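Local coordinates for Lmo1340 protein (Listeria monocytogenes, PDB 4NLM) that is of unknown function but, as a probable surface lipoprotein, carries a YqgU-like domain predicted to form a six-bladed beta propeller, at residues Leu202-Leu207 with Ile219-Met224; Leu189-Asn194 with Met224-His229. All coordinates share one frame; numbering follows the deposited sequence. Where two conformers were deposited one is given.

Contact 1 (Leu202-Leu207 with Ile219-Met224); sequences LGNLYL and IVANIM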
ATOM      1  N   LEU A 202      -5.504  16.000 -12.433  1.00 17.23           N
ATOM      2  CA  LEU A 202      -4.344  16.664 -11.846  1.00 16.54           C
ATOM      3  C   LEU A 202      -4.667  17.558 -10.674  1.00 14.25           C
ATOM      4  O   LEU A 202      -5.746  18.094 -10.571  1.00 18.82           O
ATOM      5  CB  LEU A 202      -3.625  17.549 -12.909  1.00 22.29           C
ATOM      6  CG  LEU A 202      -2.982  16.991 -14.168  1.00 24.57           C
ATOM      7  CD1 LEU A 202      -2.576  18.088 -15.121  1.00 22.60           C
ATOM      8  CD2 LEU A 202      -1.775  16.199 -13.753  1.00 24.87           C
ATOM      9  N   GLY A 203      -3.684  17.748  -9.817  1.00 14.96           N
ATOM     10  CA  GLY A 203      -3.763  18.697  -8.709  1.00 15.29           C
ATOM     11  C   GLY A 203      -2.393  19.286  -8.475  1.00 15.54           C
ATOM     12  O   GLY A 203      -1.485  19.092  -9.272  1.00 15.61           O
ATOM     13  N   ASN A 204      -2.240  20.016  -7.383  1.00 15.10           N
ATOM     14  CA  ASN A 204      -0.955  20.593  -7.009  1.00 15.64           C
ATOM     15  C   ASN A 204      -0.573  20.040  -5.650  1.00 14.59           C
ATOM     16  O   ASN A 204      -1.422  19.938  -4.767  1.00 15.45           O
ATOM     17  CB  ASN A 204      -1.069  22.112  -7.017  1.00 17.84           C
ATOM     18  CG  ASN A 204      -1.303  22.642  -8.410  1.00 19.37           C
ATOM     19  OD1 ASN A 204      -0.438  22.512  -9.264  1.00 23.34           O
ATOM     20  ND2 ASN A 204      -2.479  23.204  -8.659  1.00 28.19           N
ATOM     21  N   LEU A 205       0.686  19.652  -5.495  0.50 13.72           N
ATOM     22  CA  LEU A 205       1.158  19.071  -4.242  0.50 13.10           C
ATOM     23  C   LEU A 205       1.622  20.137  -3.278  0.50 13.27           C
ATOM     24  O   LEU A 205       2.430  20.975  -3.647  0.50 15.80           O
ATOM     25  CB  LEU A 205       2.321  18.135  -4.481  0.50 11.55           C
ATOM     26  CG  LEU A 205       2.148  16.979  -5.428  0.50 10.16           C
ATOM     27  CD1 LEU A 205       3.354  16.076  -5.316  0.50 13.42           C
ATOM     28  CD2 LEU A 205       0.891  16.225  -5.038  0.50  9.97           C
ATOM     29  N   TYR A 206       1.111  20.053  -2.049  1.00 14.36           N
ATOM     30  CA  TYR A 206       1.424  20.969  -0.975  1.00 16.05           C
ATOM     31  C   TYR A 206       2.019  20.223   0.203  1.00 16.23           C
ATOM     32  O   TYR A 206       1.643  19.100   0.501  1.00 16.78           O
ATOM     33  CB  TYR A 206       0.151  21.683  -0.504  1.00 17.92           C
ATOM     34  CG  TYR A 206      -0.315  22.736  -1.457  1.00 19.06           C
ATOM     35  CD1 TYR A 206      -1.129  22.416  -2.515  1.00 18.33           C
ATOM     36  CD2 TYR A 206       0.047  24.063  -1.285  1.00 23.39           C
ATOM     37  CE1 TYR A 206      -1.567  23.376  -3.402  1.00 23.62           C
ATOM     38  CE2 TYR A 206      -0.387  25.037  -2.169  1.00 28.92           C
ATOM     39  CZ  TYR A 206      -1.186  24.680  -3.233  1.00 28.23           C
ATOM     40  OH  TYR A 206      -1.636  25.630  -4.120  1.00 35.72           O
ATOM     41  N   LEU A 207       2.954  20.886   0.883  1.00 17.88           N
ATOM     42  CA  LEU A 207       3.575  20.390   2.108  1.00 16.37           C
ATOM     43  C   LEU A 207       3.062  21.254   3.264  1.00 17.83           C
ATOM     44  O   LEU A 207       2.952  22.475   3.132  1.00 19.02           O
ATOM     45  CB  LEU A 207       5.091  20.552   2.066  1.00 20.01           C
ATOM     46  CG  LEU A 207       5.890  20.015   3.255  1.00 18.83           C
ATOM     47  CD1 LEU A 207       5.735  18.505   3.390  1.00 19.42           C
ATOM     48  CD2 LEU A 207       7.369  20.363   3.110  1.00 22.13           C
ATOM     49  N   ILE A 219       4.763  22.643  -3.387  1.00 19.11           N
ATOM     50  CA  ILE A 219       6.057  22.024  -3.644  1.00 19.77           C
ATOM     51  C   ILE A 219       6.181  21.453  -5.065  1.00 16.92           C
ATOM     52  O   ILE A 219       7.264  21.465  -5.628  1.00 20.97           O
ATOM     53  CB  ILE A 219       6.452  20.993  -2.563  1.00 20.63           C
ATOM     54  CG1 ILE A 219       5.369  19.933  -2.387  1.00 20.11           C
ATOM     55  CG2 ILE A 219       6.737  21.700  -1.232  1.00 20.71           C
ATOM     56  CD1 ILE A 219       5.812  18.707  -1.623  1.00 19.27           C
ATOM     57  N   VAL A 220       5.089  20.982  -5.663  1.00 17.81           N
ATOM     58  CA  VAL A 220       5.143  20.431  -7.022  1.00 18.12           C
ATOM     59  C   VAL A 220       3.803  20.675  -7.713  1.00 17.05           C
ATOM     60  O   VAL A 220       2.776  20.253  -7.227  1.00 17.18           O
ATOM     61  CB  VAL A 220       5.441  18.906  -7.034  1.00 18.23           C
ATOM     62  CG1 VAL A 220       5.714  18.446  -8.445  1.00 18.84           C
ATOM     63  CG2 VAL A 220       6.631  18.560  -6.151  1.00 21.64           C
ATOM     64  N   ALA A 221       3.830  21.318  -8.871  1.00 18.28           N
ATOM     65  CA  ALA A 221       2.624  21.631  -9.579  1.00 17.67           C
ATOM     66  C   ALA A 221       2.214  20.518 -10.533  1.00 15.58           C
ATOM     67  O   ALA A 221       3.032  19.777 -11.049  1.00 17.29           O
ATOM     68  CB  ALA A 221       2.829  22.912 -10.377  1.00 22.46           C
ATOM     69  N   ASN A 222       0.913  20.407 -10.754  1.00 16.42           N
ATOM     70  CA  ASN A 222       0.352  19.578 -11.823  1.00 15.03           C
ATOM     71  C   ASN A 222       0.743  18.105 -11.786  1.00 15.15           C
ATOM     72  O   ASN A 222       1.318  17.566 -12.727  1.00 16.12           O
ATOM     73  CB  ASN A 222       0.728  20.212 -13.156  1.00 15.53           C
ATOM     74  CG  ASN A 222       0.275  21.647 -13.262  1.00 17.18           C
ATOM     75  OD1 ASN A 222      -0.895  21.975 -13.002  1.00 20.02           O
ATOM     76  ND2 ASN A 222       1.194  22.516 -13.614  1.00 16.78           N
ATOM     77  N   ILE A 223       0.333  17.452 -10.714  1.00 14.24           N
ATOM     78  CA  ILE A 223       0.609  16.053 -10.467  1.00 13.07           C
ATOM     79  C   ILE A 223      -0.676  15.234 -10.405  1.00 12.33           C
ATOM     80  O   ILE A 223      -1.682  15.671  -9.839  1.00 13.17           O
ATOM     81  CB  ILE A 223       1.380  15.917  -9.144  1.00 13.17           C
ATOM     82  CG1 ILE A 223       2.740  16.624  -9.259  1.00 15.60           C
ATOM     83  CG2 ILE A 223       1.543  14.462  -8.742  1.00 14.49           C
ATOM     84  CD1 ILE A 223       3.577  16.217 -10.442  1.00 16.56           C
HETATM   85  N   MSE A 224      -0.656  14.053 -11.004  1.00 12.73           N
HETATM   86  CA  MSE A 224      -1.810  13.160 -10.963  1.00 12.32           C
HETATM   87  C   MSE A 224      -1.834  12.245  -9.756  1.00 13.09           C
HETATM   88  O   MSE A 224      -2.880  12.070  -9.147  1.00 18.28           O
HETATM   89  CB  MSE A 224      -1.811  12.319 -12.252  1.00 15.84           C
HETATM   90  CG  MSE A 224      -2.932  11.315 -12.310  1.00 19.04           C
HETATM   91 SE   MSE A 224      -2.658  10.148 -13.853  1.00 23.84          SE
HETATM   92  CE  MSE A 224      -1.767  11.326 -15.097  1.00 24.85           C
TER
HETATM   93  O   HOH W   1      -3.044  21.002 -11.598  1.00 33.67           O
HETATM   94  O   HOH W   2      -2.992  23.215 -11.813  1.00 33.99           O
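Leu205, in the one of its two deposited conformers described here, lies against two side chains of the facing strand in two different ways. With Val220 it runs side by side, both pointing the same way, and its CD1 comes 3.9 Å from Val220 CB. Ile223 meets it at about a right angle, Leu205 CG resting 3.9 Å from Ile223 CG1. Branched aliphatic residues suit this buried face, where Leu205 and Ile223 pack on Thr235 of strand 232-238 and Val220 on Arg249 of strand 243-249. Farther along, Ile219 holds CG1 between its backbone N and carbonyl carbon (chi1 55°), which lays that atom beside Leu205 O and turns CG2 to Leu207 CB.

The backbones form an antiparallel hairpin interrupted by two bulges. Leu205 O accepts from Ile219 N at 2.9 Å and, weakly, from Val220 N, the mark of a classic bulge, while Leu205 N donates to Val220 O. Gly203 and Ile223 exchange a pair of bonds, with Asn222 inserted as a G1 bulge; its phi and psi of 57° and 63° turn the chain there.

Asn204 braces that corner. Its OD1 takes the N-H of Asn222 at 2.9 Å, the donor standing above the amide plane, and also lies 3.5 Å from Ala221 CB, where a small methyl fits. One water joins Asn204 ND2 to Asn222 OD1; a second donates to the same Asn222 OD1 and, only weakly, to Gly203 O. Apolar contacts thus hold the buried face, whereas at the solvent-facing corner asparagine amides and water supply polar links where the regular ladder is broken.

Contact 2 (Leu189-Asn194 with Met224-His229); sequences LVISNN and MQFAVH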
ATOM      1  N   LEU A 189       4.871  16.286   9.258  1.00 16.47           N
ATOM      2  CA  LEU A 189       4.646  16.860   7.944  1.00 15.00           C
ATOM      3  C   LEU A 189       3.801  15.952   7.072  1.00 15.18           C
ATOM      4  O   LEU A 189       3.960  14.724   7.098  1.00 15.04           O
ATOM      5  CB  LEU A 189       5.962  17.087   7.203  1.00 18.17           C
ATOM      6  CG  LEU A 189       6.911  18.112   7.798  1.00 18.85           C
ATOM      7  CD1 LEU A 189       8.248  18.125   7.076  1.00 22.13           C
ATOM      8  CD2 LEU A 189       6.311  19.512   7.815  1.00 21.26           C
ATOM      9  N   VAL A 190       2.903  16.549   6.297  0.50 15.05           N
ATOM     10  CA  VAL A 190       2.067  15.790   5.365  0.50 15.51           C
ATOM     11  C   VAL A 190       2.095  16.498   4.027  0.50 14.91           C
ATOM     12  O   VAL A 190       2.235  17.716   3.958  0.50 13.96           O
ATOM     13  CB  VAL A 190       0.602  15.662   5.859  0.50 17.23           C
ATOM     14  CG1 VAL A 190      -0.076  17.021   5.951  0.50 17.41           C
ATOM     15  CG2 VAL A 190      -0.205  14.771   4.933  0.50 21.72           C
ATOM     16  N   ILE A 191       2.072  15.706   2.967  1.00 13.87           N
ATOM     17  CA  ILE A 191       1.952  16.208   1.620  1.00 13.35           C
ATOM     18  C   ILE A 191       0.538  15.827   1.148  1.00 12.97           C
ATOM     19  O   ILE A 191       0.036  14.736   1.451  1.00 14.11           O
ATOM     20  CB  ILE A 191       2.998  15.579   0.668  1.00 14.13           C
ATOM     21  CG1 ILE A 191       4.420  16.023   0.999  1.00 16.28           C
ATOM     22  CG2 ILE A 191       2.722  15.938  -0.788  1.00 16.36           C
ATOM     23  CD1 ILE A 191       5.501  15.268   0.252  1.00 17.79           C
ATOM     24  N   SER A 192      -0.076  16.758   0.449  1.00 12.29           N
ATOM     25  CA  SER A 192      -1.397  16.506  -0.118  1.00 13.04           C
ATOM     26  C   SER A 192      -1.441  16.942  -1.570  1.00 13.41           C
ATOM     27  O   SER A 192      -0.725  17.875  -1.958  1.00 14.86           O
ATOM     28  CB  SER A 192      -2.484  17.235   0.689  1.00 15.77           C
ATOM     29  OG  SER A 192      -2.304  18.643   0.687  1.00 16.92           O
ATOM     30  N   ASN A 193      -2.271  16.263  -2.358  1.00 13.68           N
ATOM     31  CA  ASN A 193      -2.474  16.637  -3.742  1.00 14.45           C
ATOM     32  C   ASN A 193      -3.823  17.310  -3.781  1.00 12.91           C
ATOM     33  O   ASN A 193      -4.847  16.656  -3.658  1.00 15.39           O
ATOM     34  CB  ASN A 193      -2.458  15.420  -4.666  1.00 15.17           C
ATOM     35  CG  ASN A 193      -2.454  15.800  -6.141  1.00 14.30           C
ATOM     36  OD1 ASN A 193      -2.446  16.965  -6.490  1.00 17.78           O
ATOM     37  ND2 ASN A 193      -2.421  14.804  -7.006  1.00 16.55           N
ATOM     38  N   ASN A 194      -3.812  18.626  -3.957  1.00 15.72           N
ATOM     39  CA  ASN A 194      -5.017  19.425  -3.886  1.00 16.78           C
ATOM     40  C   ASN A 194      -5.556  19.691  -5.281  1.00 17.39           C
ATOM     41  O   ASN A 194      -4.926  20.368  -6.098  1.00 18.90           O
ATOM     42  CB  ASN A 194      -4.742  20.739  -3.142  1.00 17.70           C
ATOM     43  CG  ASN A 194      -4.358  20.538  -1.668  1.00 19.50           C
ATOM     44  OD1 ASN A 194      -4.088  19.422  -1.215  1.00 22.01           O
ATOM     45  ND2 ASN A 194      -4.304  21.632  -0.927  1.00 25.72           N
HETATM   46  N   MSE A 224      -0.656  14.053 -11.004  1.00 12.73           N
HETATM   47  CA  MSE A 224      -1.810  13.160 -10.963  1.00 12.32           C
HETATM   48  C   MSE A 224      -1.834  12.245  -9.756  1.00 13.09           C
HETATM   49  O   MSE A 224      -2.880  12.070  -9.147  1.00 18.28           O
HETATM   50  CB  MSE A 224      -1.811  12.319 -12.252  1.00 15.84           C
HETATM   51  CG  MSE A 224      -2.932  11.315 -12.310  1.00 19.04           C
HETATM   52 SE   MSE A 224      -2.658  10.148 -13.853  1.00 23.84          SE
HETATM   53  CE  MSE A 224      -1.767  11.326 -15.097  1.00 24.85           C
ATOM     54  N   GLN A 225      -0.686  11.685  -9.377  1.00 12.45           N
ATOM     55  CA  GLN A 225      -0.652  10.708  -8.308  1.00 13.54           C
ATOM     56  C   GLN A 225       0.727  10.851  -7.667  1.00 10.77           C
ATOM     57  O   GLN A 225       1.682  11.223  -8.359  1.00 11.53           O
ATOM     58  CB  GLN A 225      -0.829   9.297  -8.902  1.00 14.55           C
ATOM     59  CG  GLN A 225      -1.000   8.199  -7.868  1.00 18.84           C
ATOM     60  CD  GLN A 225      -1.370   6.883  -8.514  1.00 18.31           C
ATOM     61  OE1 GLN A 225      -2.148   6.866  -9.456  1.00 24.52           O
ATOM     62  NE2 GLN A 225      -0.888   5.793  -7.973  1.00 25.28           N
ATOM     63  N   PHE A 226       0.881  10.520  -6.387  1.00 10.77           N
ATOM     64  CA  PHE A 226       2.183  10.612  -5.736  1.00 10.22           C
ATOM     65  C   PHE A 226       2.247   9.556  -4.663  1.00 10.42           C
ATOM     66  O   PHE A 226       1.236   9.001  -4.244  1.00 12.09           O
ATOM     67  CB  PHE A 226       2.419  12.001  -5.178  1.00 11.54           C
ATOM     68  CG  PHE A 226       1.637  12.293  -3.939  1.00 12.07           C
ATOM     69  CD1 PHE A 226       0.307  12.652  -4.001  1.00 12.92           C
ATOM     70  CD2 PHE A 226       2.241  12.217  -2.699  1.00 13.39           C
ATOM     71  CE1 PHE A 226      -0.420  12.914  -2.861  1.00 14.44           C
ATOM     72  CE2 PHE A 226       1.522  12.462  -1.558  1.00 18.60           C
ATOM     73  CZ  PHE A 226       0.189  12.805  -1.637  1.00 16.63           C
ATOM     74  N   ALA A 227       3.469   9.311  -4.198  1.00 10.01           N
ATOM     75  CA  ALA A 227       3.703   8.373  -3.108  1.00 11.20           C
ATOM     76  C   ALA A 227       5.019   8.763  -2.449  1.00 10.66           C
ATOM     77  O   ALA A 227       5.870   9.350  -3.095  1.00 11.21           O
ATOM     78  CB  ALA A 227       3.717   6.916  -3.603  1.00 12.53           C
ATOM     79  N   VAL A 228       5.172   8.369  -1.195  1.00 12.24           N
ATOM     80  CA  VAL A 228       6.401   8.640  -0.455  1.00 12.72           C
ATOM     81  C   VAL A 228       6.890   7.330   0.145  1.00 13.65           C
ATOM     82  O   VAL A 228       6.116   6.521   0.664  1.00 16.43           O
ATOM     83  CB  VAL A 228       6.161   9.689   0.664  1.00 13.36           C
ATOM     84  CG1 VAL A 228       7.431   9.981   1.452  1.00 15.87           C
ATOM     85  CG2 VAL A 228       5.614  10.963   0.070  1.00 15.22           C
ATOM     86  N   HIS A 229       8.183   7.108   0.081  1.00 12.42           N
ATOM     87  CA  HIS A 229       8.734   5.970   0.788  1.00 12.60           C
ATOM     88  C   HIS A 229      10.227   6.154   0.881  1.00 12.67           C
ATOM     89  O   HIS A 229      10.839   6.580  -0.086  1.00 14.19           O
ATOM     90  CB  HIS A 229       8.426   4.639   0.116  1.00 13.04           C
ATOM     91  CG  HIS A 229       8.462   3.504   1.064  1.00 12.02           C
ATOM     92  ND1 HIS A 229       7.484   3.323   2.022  1.00 17.86           N
ATOM     93  CD2 HIS A 229       9.323   2.473   1.196  1.00 14.57           C
ATOM     94  CE1 HIS A 229       7.763   2.241   2.721  1.00 19.08           C
ATOM     95  NE2 HIS A 229       8.879   1.715   2.249  1.00 20.43           N
TER
HETATM   96  O   HOH W   3      -3.016  12.291  -5.778  1.00 20.06           O
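Phe226 reaches from its strand to Ile191 and Asn193, whose own strand runs nearly antiparallel at an axis distance of 8.3 Å, too far apart for backbone pairing. Both neighbours lie on the same side of the ring plane: CE2 of Phe226 is 3.8 Å from CG2 of Ile191, and CE1 of Phe226 is 3.7 Å from CB of Asn193, which approaches obliquely. Between them the ring's CZ comes 3.6 Å from Ile191 O. A long, flat phenyl suits this span, and a chi1 of 74° directs it at strand 189-194. Val228 adds a looser aliphatic touch, its CG2 4.3 Å from Ile191 CD1.

Asn193 supplies the polar end. Its amide ND2 donates to Ile223 O, and a water 2.9 Å from Asn193 ND2 gives a weak bond to Met224 O (a selenomethionine here). Asparagine suits this place, where the chain enters strand 225-229: its CB meets the ring while its amide N-H groups serve the Ile223 carbonyl and the water.

Outward from this shell, Leu205 of strand 203-209 touches both Phe226 and Asn193, Ser183 of strand 182-184 packs on Phe226 and Val228, and Leu233 of strand 232-238 touches both from their own sheet, so the contact lies in the interface between two successive sheets.

In the fold
Following the chain from the N terminus, strand 182-184 of this four-stranded antiparallel sheet is succeeded by 189-194, and strand 203-209 then pairs with the latter. Strand 212-223 folds back on 203-209, and contact 1 closes this short hairpin. The chain then leaves for the next sheet as strand 225-229, whose packing on 189-194 makes contact 2. Contact 1 is thus nested inside the longer loop closed by contact 2. Their centres lie about 8 Å apart, they share Met224, and backbone pairing of 189-194 with 203-209 connects them directly. One contact completes a sheet edge; the other fastens that sheet to its successor, consistent with adjacent blades of the predicted propeller.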